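Local atomic coordinates of twin-arginine translocation pathway signal protein (Burkholderia phytofirmans, PDB entry 2RJO), a protein that binds beta-D-galactopyranose in the cleft between the two lobes of a periplasmic binding protein fold and is probably a sugar receptor for transport or signalling. Residues R13-P18 and A22-A27; V79-C84 and A89-I94; E214-E219 and G223-T228; K270-A275 and N311-R316. All blocks are in the same frame, centred on the assembly; numbering follows the deposited sequence.

Overall arrangement
Contacts 1, 2, 3 and 4 follow one another along the chain, each closing before the next opens. Contacts 1, 2 and 4 belong to the lobe built on the mixed sheet that holds strands 7-12, 90-94 and 317-320, whereas contact 3 lies on the separate parallel sheet containing strands 198-203 and 227-228. Contacts 1 and 2 have centres about 19 Å apart and touch through Phe23 and Ile94. Contact 4 is about 17 Å from contact 2, centre to centre, without touching it. Contact 3 lies across the chain's centre, its own centre about 40 Å from that of contact 2 and about 43 Å from that of contact 4. Galactose sits beside contact 1, in keeping with a two-lobed receptor that holds its ligand in the cleft.

Contact 1: R13-P18 and A22-A27; sequences RSLTNP and AFNKGA. With GAL (beta-D-galactopyranose), chain B; SO4 (sulfate ion), chain D.
In the first turn of helix 18-34, at the sugar pocket of the periplasmic binding fold, Ala22 N donates to Pro18 O, the i to i+4 bond, 3.2 Å long and nearly straight at 161°. Just before it, Asn17 is the N-cap: its OD1 accepts from the backbone N of Tyr19. A chi1 of -179° swings the amide out over the pocket, and since OD1 is taken by the cap, ND2 is left to face the ligands, donating to sulfate O4 at 2.6 Å and reaching galactose O2 only weakly. A side contact comes from Leu15, whose CD1 lies 4.3 Å from Asn24 OD1. Arg13, just past the end of strand 7-12, supplies the second grip on the ligands. Its chain bends at chi3, and the guanidinium presents its edge to the sugar, with galactose O6 in its plane. NH1 is shared between sulfate O2, at 2.8 Å, and weak bonds to galactose O5 and O6, while Asn72 OD1 takes the NE hydrogen and so steadies the group. The sulfate, probably from the crystallisation liquor, thus bridges Arg13 and Asn17. The straightest of these ligand bonds runs from Arg13 NH2 to galactose O6, 3.0 Å at 162°.

Contact 2: V79-C84 and A89-I94; sequences VIVEAC and AYVTTI
Apolar packing of a helix on its following strand defines this contact: Cys84 and Val91 carry it, within the beta-alpha-beta unit formed by strand 65-69, helix 74-87 and strand 90-94. The segment axes pass 8.4 Å apart at 162°, so the strand runs back almost antiparallel to the helix. The sulfur of Cys84, on the helix side that faces the strand, is turned onto the branch point of Val91, with SG 3.7 Å from Val91 CB. Val91 places CG1 between its backbone N and carbonyl carbon (chi1 63°), which brings that methyl within 4.0 Å of Cys84 CB. One turn back, Val81 CG2 lies 4.4 Å from Val91 CG1, and Ile80 CG2 is 4.5 Å from the other methyl, CG2, of Val91. Val91 is therefore met by three side chains of one helix flank. Ala89 N, just past the end of helix 74-87, donates to Cys84 O at 2.9 Å, bent to 134° at the hydrogen, a bond reaching back five residues into the last turn. Helix 47-60 packs alongside, with Leu58 touching Ala83 and Ala89, while strand 90-94 lies between strands 65-69 and 110-115 in the mixed sheet.

Contact 3: E214-E219 and G223-T228; sequences EALRAE and GQIPVT
The direct interaction between 214-219 and 223-228 is apolar packing, carried by Leu216, which spreads its two methyls over Ile225 and Val227. CD2 meets the end of the isoleucine chain, 3.7 Å from Ile225 CD1, with the two side chains crossing at a slant. CD1 comes alongside Val227, 3.8 Å from its CG2, and these two side chains slide past each other in opposite directions. The leucine reaches both because its CG lies anti to the carbonyl carbon (chi1 -65°) and its chain then extends (chi2 175°), carrying the fork out from the helix. CD1 also approaches a polar atom, the carbonyl oxygen of Ile225, at 4.0 Å. Ile225, in the loop, and Val227, at the start of strand 227-228, both point toward the helix, whereas Pro226 between them points away and packs on Met133, Leu129 and Val246.

The polar bonds run to residues beyond the two segments. Backbone bonds tie Pro226 and Thr228 to Val201 of strand 198-203, and Arg217 of the helix points away from this contact and forms its salt bridge, NH2 to OE1, with Glu244. The contact closes the beta-alpha-beta unit of strand 198-203, helix 206-218 and strand 227-228 at the edge of the parallel sheet; Ala215 packs on helix 180-194. With no hydrogen bond between them, what the two segments share directly is the nondirectional fit of the Leu216 methyls against Ile225 and Val227.

Contact 4: K270-A275 and N311-R316; sequences KKIDLA and NNLYAR. With SO4 (sulfate ion), chain F.
Ile272 meets Tyr314 and Leu313 where two loops lie against each other, and the side-chain torsions show how the touching atoms are brought together. Ile272 holds CG1 between its backbone N and carbonyl carbon (chi1 51°) and then extends to CD1. That places CD1 3.9 Å from the phenolic OH of Tyr314, and the other branch, CG2, 4.1 Å from the same oxygen. The isoleucine therefore straddles the end of the tyrosine with both methyls and does not lie over its ring. CG2 also meets Leu313 CD1 at 4.2 Å, the apolar part of the contact. Tyr314 keeps CG beside its backbone N (chi1 -40°), and one face of its ring is turned to the preceding residue, Leu313, whose CB stands 3.9 Å above the ring centre. Leu277 and Arg281 also pack on the tyrosine.

Two residues farther on, Arg316 is extended from CG to NE and sends NH2 2.7 Å to O3 of a sulfate, the bond bent to 144°. The sulfate, probably from the crystallisation liquor, is also held by Lys307 N, while Arg316 NH1 forms a salt bridge with Asp252. This is loop-to-loop packing on the lobe of the mixed sheet: the loop after the Schellman motif of Lys270, which ends helix 253-268, meets a type I beta turn from Asn312 to Ala315 that leads into strand 317-320, with Leu313 also resting on Ser262 and Gln266 of that helix.

Contact 1: R13-P18 and A22-A27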
loop_
_atom_site.group_PDB
_atom_site.type_symbol
_atom_site.label_atom_id
_atom_site.label_comp_id
_atom_site.label_asym_id
_atom_site.label_seq_id
_atom_site.Cartn_x
_atom_site.Cartn_y
_atom_site.Cartn_z
ATOM N N ARG A 13 9.173 -3.986 -1.216
ATOM C CA ARG A 13 10.275 -3.035 -1.201
ATOM C C ARG A 13 11.184 -3.010 0.031
ATOM O O ARG A 13 12.385 -3.235 -0.105
ATOM C CB ARG A 13 9.744 -1.627 -1.492
ATOM C CG ARG A 13 10.733 -0.746 -2.246
ATOM C CD ARG A 13 10.118 0.553 -2.718
ATOM N NE ARG A 13 9.117 0.387 -3.775
ATOM C CZ ARG A 13 7.805 0.348 -3.570
ATOM N NH1 ARG A 13 7.318 0.461 -2.337
ATOM N NH2 ARG A 13 6.973 0.221 -4.600
ATOM N N SER A 14 10.645 -2.753 1.222
ATOM C CA SER A 14 11.511 -2.685 2.402
ATOM C C SER A 14 10.915 -2.991 3.764
ATOM O O SER A 14 9.722 -2.781 4.001
ATOM C CB SER A 14 12.151 -1.301 2.468
ATOM O OG SER A 14 12.787 -1.006 1.241
ATOM N N LEU A 15 11.770 -3.473 4.669
ATOM C CA LEU A 15 11.354 -3.788 6.041
ATOM C C LEU A 15 11.418 -2.547 6.926
ATOM O O LEU A 15 11.045 -2.596 8.101
ATOM C CB LEU A 15 12.262 -4.860 6.665
ATOM C CG LEU A 15 11.931 -6.357 6.583
ATOM C CD1 LEU A 15 10.484 -6.578 7.012
ATOM C CD2 LEU A 15 12.162 -6.878 5.182
ATOM N N THR A 16 11.883 -1.433 6.373
ATOM C CA THR A 16 12.004 -0.212 7.167
ATOM C C THR A 16 10.686 0.550 7.298
ATOM O O THR A 16 10.526 1.350 8.214
ATOM C CB THR A 16 13.113 0.726 6.601
ATOM O OG1 THR A 16 12.962 2.037 7.166
ATOM C CG2 THR A 16 13.043 0.823 5.092
ATOM N N ASN A 17 9.749 0.287 6.386
ATOM C CA ASN A 17 8.423 0.914 6.387
ATOM C C ASN A 17 7.488 -0.008 7.157
ATOM O O ASN A 17 7.252 -1.140 6.734
ATOM C CB ASN A 17 7.914 1.057 4.945
ATOM C CG ASN A 17 6.534 1.722 4.857
ATOM O OD1 ASN A 17 5.741 1.669 5.796
ATOM N ND2 ASN A 17 6.243 2.332 3.714
ATOM N N PRO A 18 6.931 0.460 8.284
ATOM C CA PRO A 18 6.024 -0.391 9.066
ATOM C C PRO A 18 4.892 -1.014 8.246
ATOM O O PRO A 18 4.337 -2.056 8.610
ATOM C CB PRO A 18 5.536 0.541 10.179
ATOM C CG PRO A 18 5.714 1.925 9.604
ATOM C CD PRO A 18 7.017 1.813 8.859
ATOM N N ALA A 22 4.175 -5.234 8.610
ATOM C CA ALA A 22 2.916 -5.925 8.827
ATOM C C ALA A 22 2.571 -6.811 7.625
ATOM O O ALA A 22 2.081 -7.932 7.779
ATOM C CB ALA A 22 1.823 -4.916 9.052
ATOM N N PHE A 23 2.826 -6.295 6.427
ATOM C CA PHE A 23 2.556 -7.046 5.208
ATOM C C PHE A 23 3.256 -8.399 5.290
ATOM O O PHE A 23 2.677 -9.435 4.987
ATOM C CB PHE A 23 3.083 -6.269 4.006
ATOM C CG PHE A 23 2.723 -6.872 2.684
ATOM C CD1 PHE A 23 1.400 -6.900 2.256
ATOM C CD2 PHE A 23 3.709 -7.378 1.848
ATOM C CE1 PHE A 23 1.059 -7.430 1.003
ATOM C CE2 PHE A 23 3.381 -7.911 0.586
ATOM C CZ PHE A 23 2.053 -7.931 0.170
ATOM N N ASN A 24 4.516 -8.361 5.702
ATOM C CA ASN A 24 5.341 -9.542 5.844
ATOM C C ASN A 24 4.820 -10.457 6.961
ATOM O O ASN A 24 4.845 -11.682 6.836
ATOM C CB ASN A 24 6.777 -9.114 6.145
ATOM C CG ASN A 24 7.659 -10.277 6.539
ATOM O OD1 ASN A 24 8.310 -10.239 7.582
ATOM N ND2 ASN A 24 7.687 -11.318 5.709
ATOM N N LYS A 25 4.358 -9.842 8.046
ATOM C CA LYS A 25 3.816 -10.544 9.206
ATOM C C LYS A 25 2.611 -11.367 8.794
ATOM O O LYS A 25 2.463 -12.515 9.202
ATOM C CB LYS A 25 3.368 -9.536 10.264
ATOM C CG LYS A 25 4.041 -9.653 11.621
ATOM C CD LYS A 25 5.499 -9.242 11.570
ATOM C CE LYS A 25 5.979 -8.761 12.941
ATOM N NZ LYS A 25 5.258 -7.509 13.377
ATOM N N GLY A 26 1.735 -10.755 8.002
ATOM C CA GLY A 26 0.540 -11.438 7.532
ATOM C C GLY A 26 0.845 -12.644 6.665
ATOM O O GLY A 26 0.211 -13.688 6.822
ATOM N N ALA A 27 1.803 -12.511 5.749
ATOM C CA ALA A 27 2.182 -13.616 4.868
ATOM C C ALA A 27 2.733 -14.751 5.722
ATOM O O ALA A 27 2.376 -15.919 5.564
ATOM C CB ALA A 27 3.244 -13.155 3.872
HETATM C C1 GAL B . 4.399 1.563 0.116
HETATM C C2 GAL B . 3.233 2.440 0.627
HETATM C C3 GAL B . 1.899 1.770 0.229
HETATM C C4 GAL B . 1.852 1.639 -1.304
HETATM C C5 GAL B . 3.074 0.776 -1.722
HETATM C C6 GAL B . 3.067 0.631 -3.230
HETATM O O1 GAL B . 5.645 2.192 0.468
HETATM O O2 GAL B . 3.301 2.547 2.048
HETATM O O3 GAL B . 0.800 2.569 0.661
HETATM O O4 GAL B . 1.965 2.940 -1.881
HETATM O O5 GAL B . 4.327 1.429 -1.332
HETATM O O6 GAL B . 4.181 -0.163 -3.591
HETATM S S SO4 D . 9.042 1.692 1.069
HETATM O O1 SO4 D . 10.039 0.592 1.117
HETATM O O2 SO4 D . 8.558 1.894 -0.314
HETATM O O3 SO4 D . 9.644 2.937 1.607
HETATM O O4 SO4 D . 7.886 1.310 1.907
#

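Contact 2: V79-C84 and A89-I94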
loop_
_atom_site.group_PDB
_atom_site.type_symbol
_atom_site.label_atom_id
_atom_site.label_comp_id
_atom_site.label_asym_id
_atom_site.label_seq_id
_atom_site.Cartn_x
_atom_site.Cartn_y
_atom_site.Cartn_z
ATOM N N VAL A 79 7.004 -8.543 -16.138
ATOM C CA VAL A 79 8.076 -9.523 -16.218
ATOM C C VAL A 79 7.953 -10.573 -15.119
ATOM O O VAL A 79 8.234 -11.749 -15.354
ATOM C CB VAL A 79 9.452 -8.853 -16.167
ATOM C CG1 VAL A 79 9.619 -8.085 -14.888
ATOM C CG2 VAL A 79 10.524 -9.891 -16.312
ATOM N N ILE A 80 7.519 -10.161 -13.930
ATOM C CA ILE A 80 7.342 -11.101 -12.832
ATOM C C ILE A 80 6.253 -12.095 -13.199
ATOM O O ILE A 80 6.412 -13.294 -13.018
ATOM C CB ILE A 80 6.925 -10.377 -11.535
ATOM C CG1 ILE A 80 8.079 -9.517 -11.031
ATOM C CG2 ILE A 80 6.475 -11.396 -10.480
ATOM C CD1 ILE A 80 7.718 -8.671 -9.832
ATOM N N VAL A 81 5.143 -11.581 -13.712
ATOM C CA VAL A 81 4.025 -12.427 -14.104
ATOM C C VAL A 81 4.414 -13.381 -15.231
ATOM O O VAL A 81 3.970 -14.522 -15.262
ATOM C CB VAL A 81 2.838 -11.578 -14.567
ATOM C CG1 VAL A 81 1.775 -12.467 -15.185
ATOM C CG2 VAL A 81 2.275 -10.798 -13.398
ATOM N N GLU A 82 5.244 -12.902 -16.156
ATOM C CA GLU A 82 5.692 -13.719 -17.273
ATOM C C GLU A 82 6.552 -14.850 -16.741
ATOM O O GLU A 82 6.402 -15.991 -17.158
ATOM C CB GLU A 82 6.511 -12.885 -18.252
ATOM C CG GLU A 82 5.708 -12.189 -19.351
ATOM C CD GLU A 82 6.412 -10.948 -19.892
ATOM O OE1 GLU A 82 7.666 -10.861 -19.793
ATOM O OE2 GLU A 82 5.711 -10.057 -20.424
ATOM N N ALA A 83 7.454 -14.522 -15.817
ATOM C CA ALA A 83 8.347 -15.510 -15.224
ATOM C C ALA A 83 7.578 -16.600 -14.474
ATOM O O ALA A 83 7.908 -17.781 -14.562
ATOM C CB ALA A 83 9.330 -14.817 -14.284
ATOM N N CYS A 84 6.550 -16.209 -13.732
ATOM C CA CYS A 84 5.754 -17.182 -12.988
ATOM C C CYS A 84 4.970 -18.074 -13.936
ATOM O O CYS A 84 4.904 -19.289 -13.754
ATOM C CB CYS A 84 4.778 -16.463 -12.053
ATOM S SG CYS A 84 5.562 -15.541 -10.721
ATOM N N ALA A 89 4.245 -21.394 -11.808
ATOM C CA ALA A 89 3.948 -20.947 -10.452
ATOM C C ALA A 89 2.690 -20.071 -10.483
ATOM O O ALA A 89 2.186 -19.742 -11.557
ATOM C CB ALA A 89 5.123 -20.159 -9.904
ATOM N N TYR A 90 2.192 -19.699 -9.306
ATOM C CA TYR A 90 1.000 -18.863 -9.193
ATOM C C TYR A 90 1.365 -17.556 -8.501
ATOM O O TYR A 90 2.075 -17.561 -7.490
ATOM C CB TYR A 90 -0.070 -19.603 -8.398
ATOM C CG TYR A 90 -0.648 -20.780 -9.150
ATOM C CD1 TYR A 90 -1.848 -20.660 -9.838
ATOM C CD2 TYR A 90 0.054 -21.984 -9.256
ATOM C CE1 TYR A 90 -2.340 -21.694 -10.622
ATOM C CE2 TYR A 90 -0.431 -23.032 -10.046
ATOM C CZ TYR A 90 -1.633 -22.872 -10.728
ATOM O OH TYR A 90 -2.124 -23.873 -11.536
ATOM N N VAL A 91 0.875 -16.438 -9.027
ATOM C CA VAL A 91 1.221 -15.146 -8.450
ATOM C C VAL A 91 0.064 -14.173 -8.295
ATOM O O VAL A 91 -0.852 -14.134 -9.115
ATOM C CB VAL A 91 2.303 -14.460 -9.310
ATOM C CG1 VAL A 91 1.745 -14.183 -10.707
ATOM C CG2 VAL A 91 2.768 -13.168 -8.650
ATOM N N THR A 92 0.132 -13.381 -7.232
ATOM C CA THR A 92 -0.868 -12.368 -6.936
ATOM C C THR A 92 -0.125 -11.038 -6.866
ATOM O O THR A 92 0.951 -10.955 -6.280
ATOM C CB THR A 92 -1.571 -12.648 -5.583
ATOM O OG1 THR A 92 -2.531 -13.695 -5.759
ATOM C CG2 THR A 92 -2.284 -11.400 -5.061
ATOM N N THR A 93 -0.700 -10.009 -7.478
ATOM C CA THR A 93 -0.088 -8.683 -7.489
ATOM C C THR A 93 -0.800 -7.722 -6.547
ATOM O O THR A 93 -2.006 -7.813 -6.352
ATOM C CB THR A 93 -0.091 -8.087 -8.917
ATOM O OG1 THR A 93 0.911 -8.739 -9.702
ATOM C CG2 THR A 93 0.215 -6.606 -8.881
ATOM N N ILE A 94 -0.037 -6.800 -5.972
ATOM C CA ILE A 94 -0.585 -5.810 -5.057
ATOM C C ILE A 94 -0.142 -4.408 -5.464
ATOM O O ILE A 94 1.045 -4.168 -5.651
ATOM C CB ILE A 94 -0.088 -6.032 -3.608
ATOM C CG1 ILE A 94 -0.259 -7.496 -3.198
ATOM C CG2 ILE A 94 -0.870 -5.141 -2.655
ATOM C CD1 ILE A 94 -1.699 -7.925 -3.061
#

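Contact 3: E214-E219 and G223-T228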
loop_
_atom_site.group_PDB
_atom_site.type_symbol
_atom_site.label_atom_id
_atom_site.label_comp_id
_atom_site.label_asym_id
_atom_site.label_seq_id
_atom_site.Cartn_x
_atom_site.Cartn_y
_atom_site.Cartn_z
ATOM N N GLU A 214 8.342 14.466 11.997
ATOM C CA GLU A 214 9.622 14.492 12.699
ATOM C C GLU A 214 10.304 15.830 12.474
ATOM O O GLU A 214 11.029 16.324 13.337
ATOM C CB GLU A 214 10.529 13.372 12.215
ATOM C CG GLU A 214 10.104 11.994 12.691
ATOM C CD GLU A 214 10.905 10.886 12.032
ATOM O OE1 GLU A 214 10.905 10.821 10.783
ATOM O OE2 GLU A 214 11.533 10.083 12.765
ATOM N N ALA A 215 10.073 16.409 11.303
ATOM C CA ALA A 215 10.634 17.699 10.960
ATOM C C ALA A 215 9.869 18.763 11.750
ATOM O O ALA A 215 10.465 19.686 12.299
ATOM C CB ALA A 215 10.505 17.943 9.463
ATOM N N LEU A 216 8.547 18.641 11.801
ATOM C CA LEU A 216 7.740 19.596 12.561
ATOM C C LEU A 216 8.148 19.563 14.036
ATOM O O LEU A 216 8.328 20.606 14.661
ATOM C CB LEU A 216 6.252 19.261 12.457
ATOM C CG LEU A 216 5.613 19.372 11.079
ATOM C CD1 LEU A 216 4.173 18.871 11.166
ATOM C CD2 LEU A 216 5.669 20.806 10.584
ATOM N N ARG A 217 8.292 18.360 14.582
ATOM C CA ARG A 217 8.687 18.196 15.974
ATOM C C ARG A 217 10.020 18.902 16.239
ATOM O O ARG A 217 10.220 19.495 17.296
ATOM C CB ARG A 217 8.800 16.706 16.306
ATOM C CG ARG A 217 9.327 16.416 17.708
ATOM C CD ARG A 217 9.302 14.913 18.029
ATOM N NE ARG A 217 7.938 14.387 18.091
ATOM C CZ ARG A 217 7.300 13.805 17.078
ATOM N NH1 ARG A 217 7.896 13.654 15.901
ATOM N NH2 ARG A 217 6.046 13.387 17.236
ATOM N N ALA A 218 10.926 18.848 15.266
ATOM C CA ALA A 218 12.232 19.490 15.403
ATOM C C ALA A 218 12.114 21.017 15.437
ATOM O O ALA A 218 13.011 21.704 15.914
ATOM C CB ALA A 218 13.144 19.069 14.261
ATOM N N GLU A 219 11.007 21.543 14.925
ATOM C CA GLU A 219 10.792 22.982 14.904
ATOM C C GLU A 219 9.687 23.404 15.868
ATOM O O GLU A 219 9.194 24.534 15.808
ATOM C CB GLU A 219 10.479 23.427 13.471
ATOM C CG GLU A 219 11.714 23.299 12.561
ATOM C CD GLU A 219 11.384 22.847 11.147
ATOM O OE1 GLU A 219 10.730 21.793 11.003
ATOM O OE2 GLU A 219 11.789 23.533 10.179
ATOM N N GLY A 223 1.869 18.854 15.853
ATOM C CA GLY A 223 0.582 18.950 16.516
ATOM C C GLY A 223 -0.094 20.295 16.294
ATOM O O GLY A 223 -1.273 20.449 16.606
ATOM N N GLN A 224 0.648 21.269 15.768
ATOM C CA GLN A 224 0.095 22.601 15.501
ATOM C C GLN A 224 -0.223 22.731 14.017
ATOM O O GLN A 224 -1.016 23.575 13.604
ATOM C CB GLN A 224 1.074 23.706 15.936
ATOM C CG GLN A 224 1.099 23.957 17.443
ATOM C CD GLN A 224 2.018 25.098 17.834
ATOM O OE1 GLN A 224 1.916 26.199 17.296
ATOM N NE2 GLN A 224 2.921 24.842 18.768
ATOM N N ILE A 225 0.408 21.887 13.215
ATOM C CA ILE A 225 0.168 21.869 11.788
ATOM C C ILE A 225 -0.407 20.483 11.495
ATOM O O ILE A 225 0.253 19.469 11.722
ATOM C CB ILE A 225 1.478 22.090 11.001
ATOM C CG1 ILE A 225 2.019 23.494 11.288
ATOM C CG2 ILE A 225 1.232 21.928 9.506
ATOM C CD1 ILE A 225 3.392 23.745 10.708
ATOM N N PRO A 226 -1.664 20.423 11.013
ATOM C CA PRO A 226 -2.329 19.156 10.694
ATOM C C PRO A 226 -1.668 18.406 9.538
ATOM O O PRO A 226 -1.294 18.991 8.524
ATOM C CB PRO A 226 -3.753 19.593 10.377
ATOM C CG PRO A 226 -3.559 20.926 9.763
ATOM C CD PRO A 226 -2.548 21.558 10.697
ATOM N N VAL A 227 -1.528 17.099 9.706
ATOM C CA VAL A 227 -0.905 16.261 8.698
ATOM C C VAL A 227 -1.730 15.011 8.487
ATOM O O VAL A 227 -2.381 14.534 9.419
ATOM C CB VAL A 227 0.492 15.829 9.144
ATOM C CG1 VAL A 227 1.203 15.111 8.006
ATOM C CG2 VAL A 227 1.281 17.037 9.619
ATOM N N THR A 228 -1.720 14.489 7.263
ATOM C CA THR A 228 -2.443 13.260 6.960
ATOM C C THR A 228 -1.546 12.264 6.227
ATOM O O THR A 228 -0.564 12.643 5.589
ATOM C CB THR A 228 -3.688 13.512 6.099
ATOM O OG1 THR A 228 -3.307 14.095 4.848
ATOM C CG2 THR A 228 -4.659 14.418 6.826
#

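Contact 4: K270-A275 and N311-R316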
loop_
_atom_site.group_PDB
_atom_site.type_symbol
_atom_site.label_atom_id
_atom_site.label_comp_id
_atom_site.label_asym_id
_atom_site.label_seq_id
_atom_site.Cartn_x
_atom_site.Cartn_y
_atom_site.Cartn_z
ATOM N N LYS A 270 -6.401 -25.969 -7.015
ATOM C CA LYS A 270 -7.615 -26.098 -7.796
ATOM C C LYS A 270 -8.852 -26.077 -6.906
ATOM O O LYS A 270 -9.859 -26.715 -7.221
ATOM C CB LYS A 270 -7.558 -27.381 -8.634
ATOM C CG LYS A 270 -6.291 -27.470 -9.496
ATOM C CD LYS A 270 -6.449 -28.473 -10.619
ATOM C CE LYS A 270 -5.172 -28.604 -11.441
ATOM N NZ LYS A 270 -5.396 -29.441 -12.672
ATOM N N LYS A 271 -8.767 -25.346 -5.795
ATOM C CA LYS A 271 -9.891 -25.200 -4.875
ATOM C C LYS A 271 -10.834 -24.135 -5.443
ATOM O O LYS A 271 -12.011 -24.090 -5.096
ATOM C CB LYS A 271 -9.408 -24.788 -3.473
ATOM C CG LYS A 271 -8.651 -25.887 -2.739
ATOM C CD LYS A 271 -8.041 -25.426 -1.412
ATOM C CE LYS A 271 -9.099 -25.145 -0.352
ATOM N NZ LYS A 271 -9.850 -26.383 0.044
ATOM N N ILE A 272 -10.308 -23.274 -6.316
ATOM C CA ILE A 272 -11.120 -22.239 -6.941
ATOM C C ILE A 272 -10.986 -22.303 -8.460
ATOM O O ILE A 272 -9.914 -22.579 -8.987
ATOM C CB ILE A 272 -10.738 -20.829 -6.444
ATOM C CG1 ILE A 272 -9.225 -20.608 -6.549
ATOM C CG2 ILE A 272 -11.185 -20.651 -5.005
ATOM C CD1 ILE A 272 -8.800 -19.208 -6.100
ATOM N N ASP A 273 -12.088 -22.039 -9.159
ATOM C CA ASP A 273 -12.115 -22.098 -10.618
ATOM C C ASP A 273 -11.880 -20.728 -11.265
ATOM O O ASP A 273 -12.814 -20.103 -11.787
ATOM C CB ASP A 273 -13.465 -22.653 -11.078
ATOM C CG ASP A 273 -13.469 -23.033 -12.535
ATOM O OD1 ASP A 273 -12.873 -22.296 -13.355
ATOM O OD2 ASP A 273 -14.083 -24.073 -12.866
ATOM N N LEU A 274 -10.626 -20.282 -11.235
ATOM C CA LEU A 274 -10.221 -18.998 -11.803
ATOM C C LEU A 274 -10.956 -18.557 -13.057
ATOM O O LEU A 274 -11.461 -17.432 -13.130
ATOM C CB LEU A 274 -8.719 -19.018 -12.101
ATOM C CG LEU A 274 -7.838 -18.317 -11.069
ATOM C CD1 LEU A 274 -8.254 -18.729 -9.679
ATOM C CD2 LEU A 274 -6.382 -18.646 -11.323
ATOM N N ALA A 275 -11.009 -19.441 -14.047
ATOM C CA ALA A 275 -11.658 -19.140 -15.320
ATOM C C ALA A 275 -13.105 -18.670 -15.201
ATOM O O ALA A 275 -13.580 -17.932 -16.061
ATOM C CB ALA A 275 -11.592 -20.358 -16.232
ATOM N N ASN A 311 -9.373 -18.003 4.929
ATOM C CA ASN A 311 -10.324 -18.836 4.201
ATOM C C ASN A 311 -11.356 -18.060 3.373
ATOM O O ASN A 311 -11.785 -18.515 2.314
ATOM C CB ASN A 311 -11.076 -19.737 5.195
ATOM C CG ASN A 311 -11.721 -18.939 6.341
ATOM O OD1 ASN A 311 -11.058 -18.578 7.336
ATOM N ND2 ASN A 311 -13.015 -18.639 6.194
ATOM N N ASN A 312 -11.757 -16.897 3.865
ATOM C CA ASN A 312 -12.765 -16.069 3.209
ATOM C C ASN A 312 -12.152 -15.100 2.188
ATOM O O ASN A 312 -12.118 -13.891 2.411
ATOM C CB ASN A 312 -13.506 -15.278 4.277
ATOM C CG ASN A 312 -14.885 -14.884 3.844
ATOM O OD1 ASN A 312 -15.078 -14.371 2.741
ATOM N ND2 ASN A 312 -15.866 -15.118 4.712
ATOM N N LEU A 313 -11.716 -15.638 1.053
ATOM C CA LEU A 313 -11.060 -14.874 -0.007
ATOM C C LEU A 313 -11.629 -13.548 -0.528
ATOM O O LEU A 313 -10.870 -12.601 -0.731
ATOM C CB LEU A 313 -10.810 -15.793 -1.211
ATOM C CG LEU A 313 -10.053 -17.096 -0.912
ATOM C CD1 LEU A 313 -9.750 -17.843 -2.207
ATOM C CD2 LEU A 313 -8.772 -16.768 -0.183
ATOM N N TYR A 314 -12.933 -13.462 -0.766
ATOM C CA TYR A 314 -13.503 -12.231 -1.320
ATOM C C TYR A 314 -14.353 -11.438 -0.343
ATOM O O TYR A 314 -15.277 -10.724 -0.745
ATOM C CB TYR A 314 -14.342 -12.562 -2.565
ATOM C CG TYR A 314 -13.699 -13.607 -3.433
ATOM C CD1 TYR A 314 -12.514 -13.338 -4.115
ATOM C CD2 TYR A 314 -14.218 -14.899 -3.493
ATOM C CE1 TYR A 314 -11.850 -14.328 -4.824
ATOM C CE2 TYR A 314 -13.558 -15.906 -4.205
ATOM C CZ TYR A 314 -12.371 -15.610 -4.862
ATOM O OH TYR A 314 -11.678 -16.597 -5.523
ATOM N N ALA A 315 -14.029 -11.544 0.938
ATOM C CA ALA A 315 -14.777 -10.848 1.970
ATOM C C ALA A 315 -14.648 -9.323 1.911
ATOM O O ALA A 315 -15.527 -8.605 2.393
ATOM C CB ALA A 315 -14.332 -11.352 3.340
ATOM N N ARG A 316 -13.567 -8.831 1.308
ATOM C CA ARG A 316 -13.328 -7.386 1.236
ATOM C C ARG A 316 -13.314 -6.778 -0.162
ATOM O O ARG A 316 -12.677 -5.744 -0.388
ATOM C CB ARG A 316 -12.001 -7.055 1.915
ATOM C CG ARG A 316 -11.877 -7.637 3.300
ATOM C CD ARG A 316 -10.686 -7.095 4.054
ATOM N NE ARG A 316 -10.487 -7.817 5.304
ATOM C CZ ARG A 316 -9.678 -7.406 6.278
ATOM N NH1 ARG A 316 -8.998 -6.272 6.137
ATOM N NH2 ARG A 316 -9.554 -8.116 7.395
HETATM S S SO4 F . -8.052 -7.781 10.735
HETATM O O1 SO4 F . -7.097 -8.641 9.977
HETATM O O2 SO4 F . -8.925 -8.633 11.580
HETATM O O3 SO4 F . -8.873 -6.979 9.787
HETATM O O4 SO4 F . -7.286 -6.842 11.605
#